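Local coordinates for protein GlcNAc-alpha-1,4-Gal-releasing endo-beta-galactosidase (Clostridium perfringens, PDB 1UPS) that probably hydrolyses O-glycosidic bonds as a calcium-binding family 16 endo-beta-galactosidase that releases GlcNAc-alpha-1,4-Gal from glycans, at residues 333-338 with 382-387; 237-242 with 327-332. One frame throughout, in Å; residues are numbered along the deposited sequence. Where two conformers were deposited one is given.

Contact 1 (333-338 with 382-387)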
ATOM      1  N   ASP A 333       4.134   9.299  13.716  1.00 21.18           N
ATOM      2  CA  ASP A 333       2.763   8.808  13.564  1.00 20.62           C
ATOM      3  C   ASP A 333       2.419   8.498  12.096  1.00 19.84           C
ATOM      4  O   ASP A 333       1.253   8.536  11.701  1.00 20.11           O
ATOM      5  CB  ASP A 333       1.758   9.822  14.154  1.00 20.84           C
ATOM      6  CG  ASP A 333       1.836   9.932  15.675  1.00 21.69           C
ATOM      7  OD1 ASP A 333       1.431  10.988  16.221  1.00 21.24           O
ATOM      8  OD2 ASP A 333       2.261   9.013  16.413  1.00 21.58           O
ATOM      9  N   GLY A 334       3.432   8.212  11.279  1.00 19.30           N
ATOM     10  CA  GLY A 334       3.229   7.989   9.848  1.00 18.73           C
ATOM     11  C   GLY A 334       3.177   9.247   8.978  1.00 18.71           C
ATOM     12  O   GLY A 334       3.063   9.160   7.740  1.00 19.18           O
ATOM     13  N   TYR A 335       3.264  10.414   9.614  1.00 17.40           N
ATOM     14  CA  TYR A 335       3.251  11.696   8.905  1.00 16.29           C
ATOM     15  C   TYR A 335       4.677  12.159   8.650  1.00 16.03           C
ATOM     16  O   TYR A 335       5.601  11.727   9.319  1.00 17.09           O
ATOM     17  CB  TYR A 335       2.512  12.763   9.721  1.00 16.07           C
ATOM     18  CG  TYR A 335       1.038  12.493   9.847  1.00 15.73           C
ATOM     19  CD1 TYR A 335       0.546  11.670  10.860  1.00 15.47           C
ATOM     20  CD2 TYR A 335       0.125  13.043   8.939  1.00 16.39           C
ATOM     21  CE1 TYR A 335      -0.809  11.407  10.972  1.00 15.91           C
ATOM     22  CE2 TYR A 335      -1.243  12.778   9.043  1.00 16.72           C
ATOM     23  CZ  TYR A 335      -1.698  11.961  10.064  1.00 16.87           C
ATOM     24  OH  TYR A 335      -3.044  11.686  10.186  1.00 17.24           O
ATOM     25  N   THR A 336       4.841  13.049   7.681  1.00 15.53           N
ATOM     26  CA  THR A 336       6.150  13.572   7.323  1.00 15.44           C
ATOM     27  C   THR A 336       6.408  14.914   7.967  1.00 14.51           C
ATOM     28  O   THR A 336       5.540  15.789   7.940  1.00 14.61           O
ATOM     29  CB  THR A 336       6.172  13.746   5.781  1.00 15.03           C
ATOM     30  OG1 THR A 336       6.040  12.459   5.166  1.00 16.22           O
ATOM     31  CG2 THR A 336       7.508  14.277   5.292  1.00 16.77           C
ATOM     32  N   LEU A 337       7.614  15.105   8.510  1.00 14.40           N
ATOM     33  CA  LEU A 337       8.085  16.452   8.835  1.00 14.03           C
ATOM     34  C   LEU A 337       9.133  16.873   7.808  1.00 13.95           C
ATOM     35  O   LEU A 337       9.937  16.052   7.389  1.00 15.22           O
ATOM     36  CB  LEU A 337       8.702  16.503  10.242  1.00 13.96           C
ATOM     37  CG  LEU A 337       7.703  16.220  11.372  1.00 15.47           C
ATOM     38  CD1 LEU A 337       7.684  14.713  11.658  1.00 18.23           C
ATOM     39  CD2 LEU A 337       7.999  17.032  12.646  1.00 16.61           C
ATOM     40  N   LEU A 338       9.125  18.146   7.418  1.00 13.78           N
ATOM     41  CA  LEU A 338      10.103  18.671   6.463  1.00 13.20           C
ATOM     42  C   LEU A 338      11.087  19.635   7.147  1.00 13.43           C
ATOM     43  O   LEU A 338      10.698  20.694   7.645  1.00 13.31           O
ATOM     44  CB  LEU A 338       9.380  19.370   5.299  1.00 13.60           C
ATOM     45  CG  LEU A 338       8.479  18.472   4.449  1.00 14.73           C
ATOM     46  CD1 LEU A 338       7.569  19.337   3.547  1.00 15.95           C
ATOM     47  CD2 LEU A 338       9.325  17.517   3.616  1.00 15.54           C
ATOM     48  N   VAL A 382      -0.121  17.672   2.690  1.00 14.20           N
ATOM     49  CA  VAL A 382      -1.393  18.089   3.286  1.00 13.90           C
ATOM     50  C   VAL A 382      -1.259  18.097   4.808  1.00 14.00           C
ATOM     51  O   VAL A 382      -0.796  17.117   5.397  1.00 14.25           O
ATOM     52  CB  VAL A 382      -2.539  17.160   2.853  1.00 14.28           C
ATOM     53  CG1 VAL A 382      -3.830  17.578   3.502  1.00 13.49           C
ATOM     54  CG2 VAL A 382      -2.685  17.147   1.318  1.00 14.08           C
ATOM     55  N   ASN A 383      -1.613  19.213   5.443  1.00 13.71           N
ATOM     56  CA  ASN A 383      -1.304  19.379   6.869  1.00 13.78           C
ATOM     57  C   ASN A 383      -2.098  18.415   7.755  1.00 13.71           C
ATOM     58  O   ASN A 383      -3.243  18.093   7.442  1.00 13.80           O
ATOM     59  CB  ASN A 383      -1.553  20.824   7.290  1.00 13.74           C
ATOM     60  CG  ASN A 383      -0.942  21.144   8.620  1.00 13.28           C
ATOM     61  OD1 ASN A 383      -1.644  21.229   9.628  1.00 13.33           O
ATOM     62  ND2 ASN A 383       0.383  21.297   8.648  1.00 12.77           N
ATOM     63  N   ARG A 384      -1.492  17.941   8.851  1.00 13.79           N
ATOM     64  CA  ARG A 384      -2.218  17.062   9.776  1.00 13.93           C
ATOM     65  C   ARG A 384      -3.196  17.856  10.653  1.00 14.52           C
ATOM     66  O   ARG A 384      -4.367  17.469  10.817  1.00 14.39           O
ATOM     67  CB  ARG A 384      -1.250  16.282  10.672  1.00 13.87           C
ATOM     68  CG  ARG A 384      -1.953  15.225  11.537  1.00 14.09           C
ATOM     69  CD  ARG A 384      -1.078  14.648  12.615  1.00 15.13           C
ATOM     70  NE  ARG A 384      -1.761  13.569  13.335  1.00 15.11           N
ATOM     71  CZ  ARG A 384      -1.155  12.706  14.144  1.00 16.13           C
ATOM     72  NH1 ARG A 384       0.149  12.803  14.373  1.00 14.76           N
ATOM     73  NH2 ARG A 384      -1.866  11.754  14.748  1.00 17.10           N
ATOM     74  N   TRP A 385      -2.710  18.956  11.227  1.00 14.38           N
ATOM     75  CA  TRP A 385      -3.519  19.795  12.117  1.00 15.13           C
ATOM     76  C   TRP A 385      -4.721  20.366  11.368  1.00 15.36           C
ATOM     77  O   TRP A 385      -5.853  20.369  11.884  1.00 14.13           O
ATOM     78  CB  TRP A 385      -2.657  20.929  12.665  1.00 15.10           C
ATOM     79  CG  TRP A 385      -3.297  21.771  13.749  1.00 16.87           C
ATOM     80  CD1 TRP A 385      -4.150  21.348  14.757  1.00 19.44           C
ATOM     81  CD2 TRP A 385      -3.117  23.171  13.943  1.00 17.59           C
ATOM     82  NE1 TRP A 385      -4.503  22.417  15.551  1.00 20.08           N
ATOM     83  CE2 TRP A 385      -3.885  23.548  15.073  1.00 19.01           C
ATOM     84  CE3 TRP A 385      -2.381  24.162  13.269  1.00 17.54           C
ATOM     85  CZ2 TRP A 385      -3.933  24.866  15.538  1.00 20.01           C
ATOM     86  CZ3 TRP A 385      -2.422  25.465  13.738  1.00 18.49           C
ATOM     87  CH2 TRP A 385      -3.201  25.809  14.857  1.00 19.07           C
ATOM     88  N   LYS A 386      -4.469  20.828  10.142  1.00 15.45           N
ATOM     89  CA  LYS A 386      -5.516  21.414   9.300  1.00 16.40           C
ATOM     90  C   LYS A 386      -5.593  20.680   7.966  1.00 16.47           C
ATOM     91  O   LYS A 386      -5.034  21.145   6.959  1.00 16.57           O
ATOM     92  CB  LYS A 386      -5.252  22.914   9.073  1.00 17.04           C
ATOM     93  CG  LYS A 386      -5.140  23.779  10.345  1.00 18.17           C
ATOM     94  CD  LYS A 386      -6.471  23.915  11.091  1.00 20.62           C
ATOM     95  CE  LYS A 386      -6.253  24.541  12.471  1.00 21.25           C
ATOM     96  NZ  LYS A 386      -7.474  24.471  13.331  1.00 22.33           N
ATOM     97  N   PRO A 387      -6.284  19.539   7.951  1.00 16.44           N
ATOM     98  CA  PRO A 387      -6.242  18.615   6.811  1.00 16.62           C
ATOM     99  C   PRO A 387      -6.872  19.102   5.497  1.00 16.35           C
ATOM    100  O   PRO A 387      -6.804  18.367   4.500  1.00 16.28           O
ATOM    101  CB  PRO A 387      -6.939  17.360   7.356  1.00 16.92           C
ATOM    102  CG  PRO A 387      -7.840  17.859   8.402  1.00 17.77           C
ATOM    103  CD  PRO A 387      -7.131  19.020   9.047  1.00 16.76           C
TER

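Contact 2 (237-242 with 327-332)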
ATOM      1  N   VAL A 237       1.492   5.863  -0.400  1.00 11.24           N
ATOM      2  CA  VAL A 237       2.656   5.575   0.421  1.00 12.01           C
ATOM      3  C   VAL A 237       2.229   5.439   1.871  1.00 12.50           C
ATOM      4  O   VAL A 237       1.442   6.252   2.368  1.00 12.76           O
ATOM      5  CB  VAL A 237       3.699   6.722   0.360  0.65 12.30           C
ATOM      6  CG1 VAL A 237       4.903   6.410   1.249  0.65 13.39           C
ATOM      7  CG2 VAL A 237       4.148   6.963  -1.055  0.65 12.77           C
ATOM      8  N   ILE A 238       2.729   4.388   2.526  1.00 12.76           N
ATOM      9  CA  ILE A 238       2.580   4.234   3.965  1.00 13.89           C
ATOM     10  C   ILE A 238       3.984   4.183   4.566  1.00 14.36           C
ATOM     11  O   ILE A 238       4.786   3.332   4.180  1.00 14.70           O
ATOM     12  CB  ILE A 238       1.793   2.952   4.284  1.00 13.65           C
ATOM     13  CG1 ILE A 238       0.350   3.075   3.779  1.00 14.20           C
ATOM     14  CG2 ILE A 238       1.874   2.625   5.815  1.00 14.89           C
ATOM     15  CD1 ILE A 238      -0.455   1.756   3.878  1.00 14.94           C
ATOM     16  N   TYR A 239       4.298   5.102   5.482  1.00 15.30           N
ATOM     17  CA  TYR A 239       5.638   5.115   6.083  1.00 16.38           C
ATOM     18  C   TYR A 239       5.622   4.208   7.304  1.00 17.11           C
ATOM     19  O   TYR A 239       4.696   4.285   8.103  1.00 18.94           O
ATOM     20  CB  TYR A 239       6.127   6.552   6.382  1.00 16.67           C
ATOM     21  CG  TYR A 239       6.552   7.277   5.096  1.00 18.46           C
ATOM     22  CD1 TYR A 239       7.727   6.920   4.421  1.00 18.34           C
ATOM     23  CD2 TYR A 239       5.744   8.275   4.525  1.00 19.47           C
ATOM     24  CE1 TYR A 239       8.110   7.563   3.217  1.00 20.15           C
ATOM     25  CE2 TYR A 239       6.110   8.911   3.323  1.00 20.13           C
ATOM     26  CZ  TYR A 239       7.298   8.545   2.674  1.00 21.00           C
ATOM     27  OH  TYR A 239       7.676   9.171   1.486  1.00 21.25           O
ATOM     28  N   GLY A 240       6.625   3.339   7.414  1.00 16.62           N
ATOM     29  CA  GLY A 240       6.638   2.250   8.388  1.00 16.68           C
ATOM     30  C   GLY A 240       6.377   0.935   7.666  1.00 16.46           C
ATOM     31  O   GLY A 240       5.668   0.905   6.663  1.00 18.24           O
ATOM     32  N   SER A 241       6.969  -0.155   8.136  1.00 15.09           N
ATOM     33  CA  SER A 241       6.812  -1.443   7.448  1.00 14.40           C
ATOM     34  C   SER A 241       7.157  -2.571   8.396  1.00 13.37           C
ATOM     35  O   SER A 241       7.966  -2.376   9.316  1.00 13.33           O
ATOM     36  CB  SER A 241       7.717  -1.523   6.205  1.00 14.93           C
ATOM     37  OG  SER A 241       9.071  -1.791   6.562  1.00 16.28           O
ATOM     38  N   PRO A 242       6.555  -3.739   8.175  1.00 12.99           N
ATOM     39  CA  PRO A 242       6.886  -4.927   8.966  1.00 13.12           C
ATOM     40  C   PRO A 242       8.339  -5.334   8.792  1.00 13.35           C
ATOM     41  O   PRO A 242       8.926  -5.103   7.733  1.00 14.23           O
ATOM     42  CB  PRO A 242       5.954  -5.994   8.406  1.00 12.98           C
ATOM     43  CG  PRO A 242       4.823  -5.200   7.797  1.00 13.20           C
ATOM     44  CD  PRO A 242       5.508  -4.018   7.165  1.00 12.33           C
ATOM     45  N   TRP A 327      16.881  19.754   1.951  1.00 12.76           N
ATOM     46  CA  TRP A 327      15.864  19.364   2.950  1.00 12.99           C
ATOM     47  C   TRP A 327      15.986  17.901   3.375  1.00 13.52           C
ATOM     48  O   TRP A 327      16.450  17.070   2.608  1.00 13.02           O
ATOM     49  CB  TRP A 327      14.443  19.608   2.387  1.00 12.51           C
ATOM     50  CG  TRP A 327      14.245  21.019   1.931  1.00 12.10           C
ATOM     51  CD1 TRP A 327      14.633  21.551   0.741  1.00 11.53           C
ATOM     52  CD2 TRP A 327      13.665  22.095   2.682  1.00 11.05           C
ATOM     53  NE1 TRP A 327      14.311  22.887   0.685  1.00 11.49           N
ATOM     54  CE2 TRP A 327      13.715  23.249   1.868  1.00 12.22           C
ATOM     55  CE3 TRP A 327      13.078  22.194   3.960  1.00 11.78           C
ATOM     56  CZ2 TRP A 327      13.214  24.491   2.282  1.00 11.78           C
ATOM     57  CZ3 TRP A 327      12.581  23.437   4.380  1.00 12.38           C
ATOM     58  CH2 TRP A 327      12.643  24.564   3.531  1.00 11.38           C
ATOM     59  N   SER A 328      15.544  17.601   4.600  1.00 13.67           N
ATOM     60  CA  SER A 328      15.508  16.240   5.139  1.00 14.56           C
ATOM     61  C   SER A 328      14.063  15.920   5.470  1.00 14.68           C
ATOM     62  O   SER A 328      13.258  16.827   5.727  1.00 14.40           O
ATOM     63  CB  SER A 328      16.300  16.147   6.457  1.00 14.51           C
ATOM     64  OG  SER A 328      17.692  16.232   6.248  1.00 18.05           O
ATOM     65  N   LYS A 329      13.742  14.633   5.484  1.00 15.52           N
ATOM     66  CA  LYS A 329      12.451  14.177   5.981  1.00 16.39           C
ATOM     67  C   LYS A 329      12.589  13.413   7.288  1.00 17.03           C
ATOM     68  O   LYS A 329      13.555  12.676   7.503  1.00 16.53           O
ATOM     69  CB  LYS A 329      11.741  13.295   4.961  1.00 16.46           C
ATOM     70  CG  LYS A 329      11.575  13.934   3.600  1.00 18.98           C
ATOM     71  CD  LYS A 329      11.241  12.876   2.546  1.00 22.93           C
ATOM     72  CE  LYS A 329       9.762  12.646   2.479  1.00 25.17           C
ATOM     73  NZ  LYS A 329       9.451  11.471   1.611  1.00 26.71           N
ATOM     74  N   GLU A 330      11.599  13.601   8.152  1.00 17.76           N
ATOM     75  CA  GLU A 330      11.490  12.841   9.382  1.00 19.00           C
ATOM     76  C   GLU A 330      10.050  12.390   9.488  1.00 19.73           C
ATOM     77  O   GLU A 330       9.152  13.023   8.923  1.00 19.70           O
ATOM     78  CB  GLU A 330      11.862  13.704  10.577  1.00 18.82           C
ATOM     79  CG  GLU A 330      13.356  13.958  10.695  1.00 20.75           C
ATOM     80  CD  GLU A 330      13.709  14.947  11.783  1.00 23.20           C
ATOM     81  OE1 GLU A 330      13.014  14.984  12.816  1.00 26.68           O
ATOM     82  OE2 GLU A 330      14.705  15.675  11.611  1.00 24.68           O
ATOM     83  N   TYR A 331       9.831  11.278  10.179  1.00 21.11           N
ATOM     84  CA  TYR A 331       8.491  10.709  10.267  1.00 22.07           C
ATOM     85  C   TYR A 331       8.008  10.586  11.718  1.00 22.37           C
ATOM     86  O   TYR A 331       8.801  10.306  12.632  1.00 22.68           O
ATOM     87  CB  TYR A 331       8.426   9.384   9.488  1.00 22.23           C
ATOM     88  CG  TYR A 331       8.948   9.510   8.066  1.00 23.85           C
ATOM     89  CD1 TYR A 331      10.264   9.158   7.744  1.00 26.28           C
ATOM     90  CD2 TYR A 331       8.142  10.026   7.048  1.00 21.88           C
ATOM     91  CE1 TYR A 331      10.749   9.295   6.445  1.00 26.07           C
ATOM     92  CE2 TYR A 331       8.618  10.165   5.755  1.00 22.97           C
ATOM     93  CZ  TYR A 331       9.916   9.803   5.456  1.00 24.69           C
ATOM     94  OH  TYR A 331      10.382   9.938   4.170  1.00 24.63           O
ATOM     95  N   ARG A 332       6.721  10.870  11.930  1.00 22.11           N
ATOM     96  CA  ARG A 332       6.074  10.698  13.237  1.00 21.95           C
ATOM     97  C   ARG A 332       4.603  10.344  13.026  1.00 21.31           C
ATOM     98  O   ARG A 332       3.909  11.010  12.260  1.00 20.97           O
ATOM     99  CB  ARG A 332       6.203  11.965  14.087  1.00 21.76           C
TER

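Contact 1 (333-338 with 382-387)
In the C-terminal domain, whose sequence resembles the ricin-type beta-trefoils, the hairpin turn that joins strands 327-332 and 335-340 meets the loop following strand 378-383, and Arg-384 connects the two by lying across Tyr-335 to reach Asp-333. The arginine leaves its backbone with CG anti to N (chi1 -173°) and stays extended as far as NE, long enough to span the whole phenol ring. Its CD sits over the middle of the ring, 3.7 Å from the centroid of Tyr-335, in a CH-pi contact. Further out, the guanidinium is nearly parallel to the ring, the planes 15° apart, and Arg-384 NE comes within 3.3 Å of Tyr-335 CE1. Beyond the ring, Arg-384 NH1 gives an almost straight hydrogen bond of 2.9 Å to Asp-333 OD1, the core of a salt bridge. That oxygen lies in the guanidinium plane and accepts through its anti lone pair, while the carboxylate itself stands perpendicular to the guanidinium. Arg-384 NH1 also bonds Gln-369 OE1, and these two acceptors together with the tyrosine face restrict the guanidinium's rotation. Trp-366 adds a cation-pi contact to the arginine. Close by, Lys-386 N bonds Asn-383 OD1 in an Asx motif spanning Arg-384. Strand 370-375 runs between the two segments, its Trp-370 bonded through the backbone to Thr-336 and its Ser-371 to Val-382.

Contact 2 (237-242 with 327-332)
Tyr-239 and Tyr-331 both place CG beside the backbone N and anti to the carbonyl carbon (chi1 -75° and -52°), and from strands of different sheets their rings come together face to face. The centroids are 4.2 Å apart and the planes are inclined by 25°, so the stack is slightly splayed. Tyr-331 CE2 rides over the centre of the Tyr-239 ring, 3.6 Å from Tyr-239 CG, whereas Tyr-239 CD1 lies over the other ring nearer its rim. At the hydroxyl end Tyr-331 OH approaches Tyr-239 CE1 to 3.4 Å. In one of its two conformers, Val-237 lays CG1 over the opposite face of Tyr-239. This is a junction of two domains: strand 233-239 ends a sheet of the family 16 glycoside hydrolase fold, and strand 327-332 belongs to the C-terminal domain that resembles ricin-type beta-trefoils. Lys-329, two residues before Tyr-331, reaches the same place by bending at chi3. Lys-329 NZ donates to Tyr-239 OH over 2.9 Å and makes a weak bond to Tyr-331 OH, tying the phenol ends together. Glu-372 completes this polar cluster, with OE1 in a salt bridge to Lys-329 NZ and OE2 hydrogen-bonded to Tyr-239 OH; its negative charge would be expected to stabilise the lysine's positive one. Thr-336 of strand 335-340 touches both tyrosine side chains.

In the fold
Both contacts lie at the surface and share one hairpin: contact 2 uses strand 327-332, contact 1 the turn and strand 335-340 that follow it. Their centres are about 11 Å apart, and Leu-337 N probably donates a hydrogen bond to Glu-330 O, linking the two strands. Contact 1 stays within the C-terminal domain, where a single arginine spans a ring and ends in a salt bridge; contact 2 joins that domain to the glycoside hydrolase domain through stacked tyrosines and a lysine. Glu-372 connects them, since its carboxylate serves Tyr-239 and Lys-329 of contact 2 and also bonds Thr-336 OG1 in segment 333-338. Neither contact lies near the calcium site.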